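Local coordinates for centrosomal protein of 104 kDa (Homo sapiens, PDB 5LPI) that is required for building cilia and for structural integrity at the ciliary tip, and carries here its zinc finger array, at residues L39-Q47 and H57-F68; N93-N102 and C107-E115. One frame throughout, in Å; residues are numbered along the deposited sequence.

Interaction 1 (L39-Q47 and H57-F68). With ZN (zinc ion), chain F.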
# COMPACT_ATOMS: atom_id res chain seq x y z
N LEU A 39 -4.74 -3.27 2.14
CA LEU A 39 -5.14 -1.88 2.27
C LEU A 39 -4.78 -1.36 3.65
O LEU A 39 -4.54 -2.13 4.59
CB LEU A 39 -6.66 -1.73 2.03
CG LEU A 39 -7.23 -2.43 0.81
CD1 LEU A 39 -8.76 -2.27 0.78
CD2 LEU A 39 -6.61 -1.90 -0.49
N THR A 40 -4.76 -0.04 3.75
CA THR A 40 -4.53 0.64 5.02
C THR A 40 -5.41 1.88 5.06
O THR A 40 -5.83 2.39 4.02
CB THR A 40 -3.04 0.99 5.19
OG1 THR A 40 -2.82 1.48 6.50
CG2 THR A 40 -2.61 2.08 4.20
N ARG A 41 -5.71 2.35 6.26
CA ARG A 41 -6.34 3.66 6.41
C ARG A 41 -5.26 4.72 6.48
O ARG A 41 -4.41 4.67 7.36
CB ARG A 41 -7.17 3.74 7.69
CG ARG A 41 -8.56 3.21 7.62
CD ARG A 41 -9.22 3.37 8.99
NE ARG A 41 -9.99 2.19 9.30
CZ ARG A 41 -10.44 1.88 10.51
NH1 ARG A 41 -10.19 2.68 11.54
NH2 ARG A 41 -11.13 0.77 10.67
N CYS A 42 -5.34 5.72 5.61
CA CYS A 42 -4.40 6.83 5.72
C CYS A 42 -4.62 7.58 7.02
O CYS A 42 -5.73 8.08 7.27
CB CYS A 42 -4.54 7.78 4.53
SG CYS A 42 -3.40 9.16 4.66
N ASP A 43 -3.59 7.68 7.87
CA ASP A 43 -3.80 8.36 9.14
C ASP A 43 -4.02 9.86 8.95
O ASP A 43 -4.61 10.51 9.82
CB ASP A 43 -2.60 8.13 10.08
CG ASP A 43 -2.90 8.51 11.53
OD1 ASP A 43 -4.09 8.56 11.93
OD2 ASP A 43 -1.93 8.76 12.28
N HIS A 44 -3.61 10.42 7.81
CA HIS A 44 -3.67 11.86 7.62
C HIS A 44 -5.04 12.32 7.11
O HIS A 44 -5.53 13.36 7.56
CB HIS A 44 -2.54 12.26 6.68
CG HIS A 44 -1.21 11.72 7.11
ND1 HIS A 44 -0.54 12.22 8.21
CD2 HIS A 44 -0.49 10.66 6.68
CE1 HIS A 44 0.57 11.52 8.39
NE2 HIS A 44 0.62 10.56 7.49
N CYS A 45 -5.68 11.55 6.22
CA CYS A 45 -6.95 11.93 5.64
C CYS A 45 -8.09 10.98 5.99
O CYS A 45 -9.25 11.28 5.67
CB CYS A 45 -6.82 12.02 4.11
SG CYS A 45 -6.72 10.42 3.30
N LYS A 46 -7.79 9.84 6.62
CA LYS A 46 -8.72 8.80 7.07
C LYS A 46 -9.37 8.03 5.92
O LYS A 46 -10.35 7.31 6.15
CB LYS A 46 -9.81 9.35 8.01
CG LYS A 46 -9.28 10.32 9.08
CD LYS A 46 -8.18 9.73 9.95
CE LYS A 46 -7.72 10.76 11.00
NZ LYS A 46 -6.69 10.19 11.91
N GLN A 47 -8.86 8.15 4.70
CA GLN A 47 -9.34 7.34 3.59
C GLN A 47 -8.62 6.00 3.57
O GLN A 47 -7.48 5.89 4.02
CB GLN A 47 -9.09 8.05 2.26
CG GLN A 47 -9.81 9.36 2.13
CD GLN A 47 -11.25 9.18 1.71
OE1 GLN A 47 -12.16 9.38 2.51
NE2 GLN A 47 -11.46 8.78 0.46
N HIS A 57 -0.28 8.04 -3.11
CA HIS A 57 -1.43 8.69 -2.47
C HIS A 57 -0.98 9.91 -1.68
O HIS A 57 -1.51 11.01 -1.85
CB HIS A 57 -2.15 7.71 -1.53
CG HIS A 57 -3.09 8.39 -0.57
ND1 HIS A 57 -4.38 8.75 -0.92
CD2 HIS A 57 -2.92 8.80 0.71
CE1 HIS A 57 -4.96 9.34 0.11
NE2 HIS A 57 -4.10 9.38 1.11
N LEU A 58 -0.00 9.72 -0.79
CA LEU A 58 0.43 10.80 0.08
C LEU A 58 0.96 11.99 -0.72
O LEU A 58 0.78 13.14 -0.32
CB LEU A 58 1.50 10.29 1.05
CG LEU A 58 1.03 9.26 2.09
CD1 LEU A 58 2.26 8.63 2.77
CD2 LEU A 58 0.08 9.90 3.14
N LEU A 59 1.61 11.72 -1.85
CA LEU A 59 2.25 12.80 -2.59
C LEU A 59 1.32 13.50 -3.57
O LEU A 59 1.50 14.70 -3.84
CB LEU A 59 3.48 12.27 -3.34
CG LEU A 59 4.63 11.77 -2.47
CD1 LEU A 59 5.70 11.11 -3.33
CD2 LEU A 59 5.22 12.93 -1.69
N THR A 60 0.35 12.79 -4.15
CA THR A 60 -0.44 13.36 -5.24
C THR A 60 -1.95 13.33 -5.03
O THR A 60 -2.68 13.89 -5.86
CB THR A 60 -0.11 12.65 -6.57
OG1 THR A 60 -0.69 11.34 -6.57
CG2 THR A 60 1.39 12.52 -6.76
N GLU A 61 -2.45 12.72 -3.97
CA GLU A 61 -3.89 12.54 -3.88
C GLU A 61 -4.48 12.93 -2.54
O GLU A 61 -5.57 13.51 -2.49
CB GLU A 61 -4.21 11.08 -4.20
CG GLU A 61 -5.67 10.72 -4.16
CD GLU A 61 -5.90 9.27 -4.52
OE1 GLU A 61 -4.90 8.52 -4.60
OE2 GLU A 61 -7.06 8.88 -4.72
N CYS A 62 -3.79 12.61 -1.44
CA CYS A 62 -4.27 12.84 -0.09
C CYS A 62 -4.73 14.28 0.11
O CYS A 62 -4.13 15.21 -0.42
CB CYS A 62 -3.13 12.51 0.89
SG CYS A 62 -3.53 12.54 2.64
N ASP A 63 -5.81 14.45 0.90
CA ASP A 63 -6.19 15.77 1.38
C ASP A 63 -5.00 16.52 1.97
O ASP A 63 -4.95 17.76 1.90
CB ASP A 63 -7.26 15.68 2.46
CG ASP A 63 -8.61 15.22 1.93
OD1 ASP A 63 -8.86 15.37 0.72
OD2 ASP A 63 -9.41 14.71 2.74
N LYS A 64 -4.05 15.80 2.58
CA LYS A 64 -2.91 16.43 3.24
C LYS A 64 -1.64 16.44 2.38
O LYS A 64 -0.55 16.70 2.92
CB LYS A 64 -2.64 15.75 4.58
CG LYS A 64 -3.89 15.61 5.51
CD LYS A 64 -4.56 16.96 5.78
CE LYS A 64 -5.83 16.77 6.62
NZ LYS A 64 -6.53 18.08 6.87
N LYS A 65 -1.75 16.20 1.07
CA LYS A 65 -0.56 16.01 0.23
C LYS A 65 0.37 17.22 0.22
O LYS A 65 1.59 17.05 0.07
CB LYS A 65 -0.97 15.69 -1.21
CG LYS A 65 -1.55 16.87 -1.97
CD LYS A 65 -2.18 16.41 -3.28
CE LYS A 65 -2.52 17.59 -4.18
NZ LYS A 65 -3.09 17.10 -5.46
N ASP A 66 -0.16 18.43 0.38
CA ASP A 66 0.71 19.60 0.38
C ASP A 66 1.61 19.65 1.61
O ASP A 66 2.50 20.50 1.66
CB ASP A 66 -0.11 20.89 0.29
CG ASP A 66 -0.92 20.99 -1.00
OD1 ASP A 66 -0.51 20.40 -2.02
OD2 ASP A 66 -1.97 21.66 -0.99
N GLY A 67 1.40 18.78 2.60
CA GLY A 67 2.30 18.70 3.73
C GLY A 67 3.41 17.67 3.58
O GLY A 67 4.16 17.46 4.54
N PHE A 68 3.52 17.02 2.43
CA PHE A 68 4.55 16.01 2.19
C PHE A 68 5.44 16.39 1.02
O PHE A 68 5.00 17.05 0.07
CB PHE A 68 3.94 14.63 1.90
CG PHE A 68 3.15 14.08 3.05
CD1 PHE A 68 3.79 13.65 4.20
CD2 PHE A 68 1.77 14.01 2.99
CE1 PHE A 68 3.06 13.13 5.28
CE2 PHE A 68 1.04 13.49 4.06
CZ PHE A 68 1.69 13.06 5.21
ZN ZN F . -4.35 10.38 2.91
O HOH W 1 -9.67 14.10 5.13
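C42 and C45 meet H57 and C62 around a zinc ion, and these four metal bonds dominate the contact. It is a zinc finger site of three cysteines and one histidine: C42 and C45 come from a CxxC turn, H57 from the helix and C62 from the loop after it. The thiolates of C42 and C62 each lie 2.3 Å from zinc through SG, and H57 gives NE2 at 2.1 Å; its CG stands anti to the backbone N (chi1 165°), which sends the imidazole off the helix toward the metal. The SG of C42 and of C45 lie at the edge of that ring, beside the NE2 that shares their ion. N-H···S bonds surround the site: Q47 N donates to C45 SG at 3.4 Å and K64 N to C62 SG at 3.3 Å, H44 N and C45 N weakly to C42 SG. Nonpolar and aromatic packing covers one flank. F68 directs its edge at the face of H44, CZ over the imidazole centre, planes 73° apart, and L58 CD2 touches H44 CD2 at 3.7 Å. A water joins C45 O to D63 OD2. With no direct hydrogen bond between the segments, zinc is their chief link, and the N-H donors would be expected to temper the charge on its thiolates.

Interaction 2 (N93-N102 and C107-E115); sequences NPAKPEKLAN and CHENFSPGE. With ZN (zinc ion), chain H.
N102 lies over the ring of F111, its CB 3.7 Å from the ring centroid and close to the ring normal, a CH-pi contact. F111 reaches this place because its CG sits between the backbone N and the carbonyl carbon (chi1 59°), turning the ring back across its strand neighbour; the ring also stacks on H121, a zinc ligand. The two residues form an antiparallel hydrogen-bonded pair, with F111 N giving a 2.9 Å bond to N102 O. Beyond the ring, the amide of N102 faces the loop that leads into helix 115-123: ND2 donates to G114 O at 2.9 Å with the acceptor in the amide plane, and OD1 weakly receives G114 N. At the phi/psi of G114, the N-cap, a CB would press on the preceding carbonyl O, which suits glycine. At the other end N93 and N110 approach from opposite directions, amide planes 41° apart. Each spends its ND2 on a facing main-chain oxygen, N93 on H108 O at 2.9 Å and N110 on P94 O at 2.8 Å. A water joins N110 OD1 to K96 N. Asparagine amides thus bond main-chain groups where a mostly irregular segment has few regular backbone pairs, tying it to the β-hairpin of the zinc finger that includes C107.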
# COMPACT_ATOMS: atom_id res chain seq x y z
N ASN A 93 16.40 3.85 3.44
CA ASN A 93 16.84 2.80 2.53
C ASN A 93 16.68 3.26 1.08
O ASN A 93 15.55 3.57 0.66
CB ASN A 93 16.04 1.52 2.77
CG ASN A 93 16.49 0.38 1.85
OD1 ASN A 93 17.60 0.40 1.29
ND2 ASN A 93 15.62 -0.61 1.67
N PRO A 94 17.74 3.30 0.29
CA PRO A 94 17.62 3.83 -1.08
C PRO A 94 16.64 3.02 -1.92
O PRO A 94 16.46 1.81 -1.73
CB PRO A 94 19.04 3.73 -1.63
CG PRO A 94 19.91 3.77 -0.41
CD PRO A 94 19.15 3.01 0.64
N ALA A 95 15.98 3.71 -2.84
CA ALA A 95 15.00 3.08 -3.72
C ALA A 95 15.68 2.57 -4.99
O ALA A 95 16.80 2.96 -5.33
CB ALA A 95 13.89 4.07 -4.08
N LYS A 96 14.97 1.69 -5.69
CA LYS A 96 15.41 1.10 -6.94
C LYS A 96 14.34 1.33 -7.99
O LYS A 96 13.18 1.57 -7.65
CB LYS A 96 15.69 -0.40 -6.75
CG LYS A 96 16.71 -0.67 -5.67
CD LYS A 96 16.85 -2.15 -5.40
CE LYS A 96 18.23 -2.47 -4.85
NZ LYS A 96 18.19 -3.43 -3.72
N PRO A 97 14.69 1.27 -9.28
CA PRO A 97 13.69 1.46 -10.33
C PRO A 97 12.46 0.57 -10.13
O PRO A 97 12.57 -0.60 -9.76
CB PRO A 97 14.44 1.08 -11.61
CG PRO A 97 15.88 1.37 -11.29
CD PRO A 97 16.05 1.08 -9.83
N GLU A 98 11.28 1.15 -10.37
CA GLU A 98 10.03 0.44 -10.11
C GLU A 98 9.95 -0.86 -10.89
O GLU A 98 9.36 -1.84 -10.41
CB GLU A 98 8.84 1.34 -10.44
CG GLU A 98 7.50 0.71 -10.11
CD GLU A 98 6.39 1.74 -9.98
OE1 GLU A 98 6.66 2.94 -10.18
OE2 GLU A 98 5.25 1.33 -9.66
N LYS A 99 10.54 -0.91 -12.09
CA LYS A 99 10.55 -2.15 -12.85
C LYS A 99 11.45 -3.21 -12.22
O LYS A 99 11.28 -4.40 -12.50
CB LYS A 99 11.00 -1.88 -14.29
CG LYS A 99 10.13 -0.87 -15.03
CD LYS A 99 10.49 -0.81 -16.51
CE LYS A 99 9.61 0.20 -17.24
NZ LYS A 99 9.96 0.29 -18.69
N LEU A 100 12.38 -2.80 -11.38
CA LEU A 100 13.28 -3.76 -10.76
C LEU A 100 12.79 -4.23 -9.40
O LEU A 100 13.13 -5.35 -9.00
CB LEU A 100 14.69 -3.15 -10.62
CG LEU A 100 15.63 -3.24 -11.82
CD1 LEU A 100 14.93 -2.90 -13.12
CD2 LEU A 100 16.86 -2.34 -11.62
N ALA A 101 11.99 -3.43 -8.70
CA ALA A 101 11.63 -3.78 -7.33
C ALA A 101 10.35 -3.08 -6.88
O ALA A 101 10.13 -1.90 -7.17
CB ALA A 101 12.77 -3.44 -6.37
N ASN A 102 9.52 -3.82 -6.15
CA ASN A 102 8.53 -3.22 -5.27
C ASN A 102 9.20 -2.60 -4.05
O ASN A 102 10.21 -3.10 -3.54
CB ASN A 102 7.54 -4.26 -4.76
CG ASN A 102 6.63 -4.78 -5.82
OD1 ASN A 102 6.40 -4.11 -6.83
ND2 ASN A 102 6.09 -5.98 -5.61
N CYS A 107 7.51 -1.03 5.83
CA CYS A 107 8.76 -1.51 6.41
C CYS A 107 9.99 -1.06 5.63
O CYS A 107 11.11 -1.37 6.04
CB CYS A 107 8.74 -3.05 6.52
SG CYS A 107 8.89 -3.93 4.94
N HIS A 108 9.81 -0.38 4.49
CA HIS A 108 10.90 0.22 3.71
C HIS A 108 11.79 -0.80 3.01
O HIS A 108 12.92 -0.49 2.66
CB HIS A 108 11.78 1.12 4.59
CG HIS A 108 10.98 2.00 5.50
ND1 HIS A 108 10.22 3.05 5.04
CD2 HIS A 108 10.79 1.94 6.84
CE1 HIS A 108 9.62 3.63 6.07
NE2 HIS A 108 9.94 2.97 7.17
N GLU A 109 11.30 -2.02 2.76
CA GLU A 109 12.08 -3.01 2.04
C GLU A 109 11.82 -2.93 0.54
O GLU A 109 10.70 -2.65 0.10
CB GLU A 109 11.78 -4.42 2.57
CG GLU A 109 12.15 -4.58 4.04
CD GLU A 109 11.81 -5.94 4.60
OE1 GLU A 109 11.27 -6.80 3.85
OE2 GLU A 109 12.08 -6.16 5.80
N ASN A 110 12.88 -3.13 -0.23
CA ASN A 110 12.78 -3.34 -1.67
C ASN A 110 12.77 -4.84 -1.92
O ASN A 110 13.56 -5.59 -1.33
CB ASN A 110 13.95 -2.69 -2.43
CG ASN A 110 14.09 -1.17 -2.15
OD1 ASN A 110 13.12 -0.41 -2.23
ND2 ASN A 110 15.32 -0.75 -1.86
N PHE A 111 11.87 -5.30 -2.79
CA PHE A 111 11.79 -6.73 -3.02
C PHE A 111 11.27 -6.97 -4.43
O PHE A 111 11.00 -6.02 -5.17
CB PHE A 111 10.93 -7.39 -1.94
CG PHE A 111 9.52 -6.86 -1.86
CD1 PHE A 111 9.23 -5.67 -1.18
CD2 PHE A 111 8.48 -7.55 -2.46
CE1 PHE A 111 7.93 -5.19 -1.10
CE2 PHE A 111 7.16 -7.08 -2.37
CZ PHE A 111 6.89 -5.90 -1.69
N SER A 112 11.20 -8.27 -4.80
CA SER A 112 10.75 -8.76 -6.09
C SER A 112 9.60 -7.91 -6.62
O SER A 112 8.65 -7.61 -5.88
CB SER A 112 10.31 -10.23 -5.99
OG SER A 112 11.28 -11.04 -5.35
N PRO A 113 9.63 -7.49 -7.88
CA PRO A 113 8.55 -6.66 -8.41
C PRO A 113 7.31 -7.48 -8.74
O PRO A 113 7.35 -8.71 -8.90
CB PRO A 113 9.16 -6.05 -9.68
CG PRO A 113 10.16 -7.03 -10.12
CD PRO A 113 10.67 -7.76 -8.90
N GLY A 114 6.18 -6.78 -8.83
CA GLY A 114 4.97 -7.36 -9.38
C GLY A 114 3.90 -7.59 -8.32
O GLY A 114 4.14 -7.50 -7.11
N GLU A 115 2.71 -7.92 -8.82
CA GLU A 115 1.54 -8.01 -7.94
C GLU A 115 1.61 -9.24 -7.04
O GLU A 115 1.27 -9.17 -5.85
CB GLU A 115 0.25 -8.03 -8.77
CG GLU A 115 -1.02 -8.13 -7.95
CD GLU A 115 -1.21 -6.94 -7.00
OE1 GLU A 115 -0.72 -5.83 -7.30
OE2 GLU A 115 -1.84 -7.13 -5.93
ZN ZN H . 6.56 -4.29 4.35
O HOH W 2 12.42 0.48 -4.78

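In the fold
Interaction 1 closes before interaction 2 opens along the chain; their centres are 21 Å apart and their nearest atoms about 9 Å, without touching. Each belongs to a different zinc site of the same array, interaction 1 holding all four ligands of its metal and interaction 2 only C107 of the site completed by C104, H121 and C128. Interaction 1 includes one strand of its hairpin, 39-41, which pairs with 48-50 ahead of helix 54-60; interaction 2 pairs both strands of its own, ahead of helix 115-123. The finger of C71, C74, H86 and C92 lies between them in sequence. Interaction 1 closes one finger and, through F68 on H44, touches the next; interaction 2 fixes the linker after C92 to the last finger.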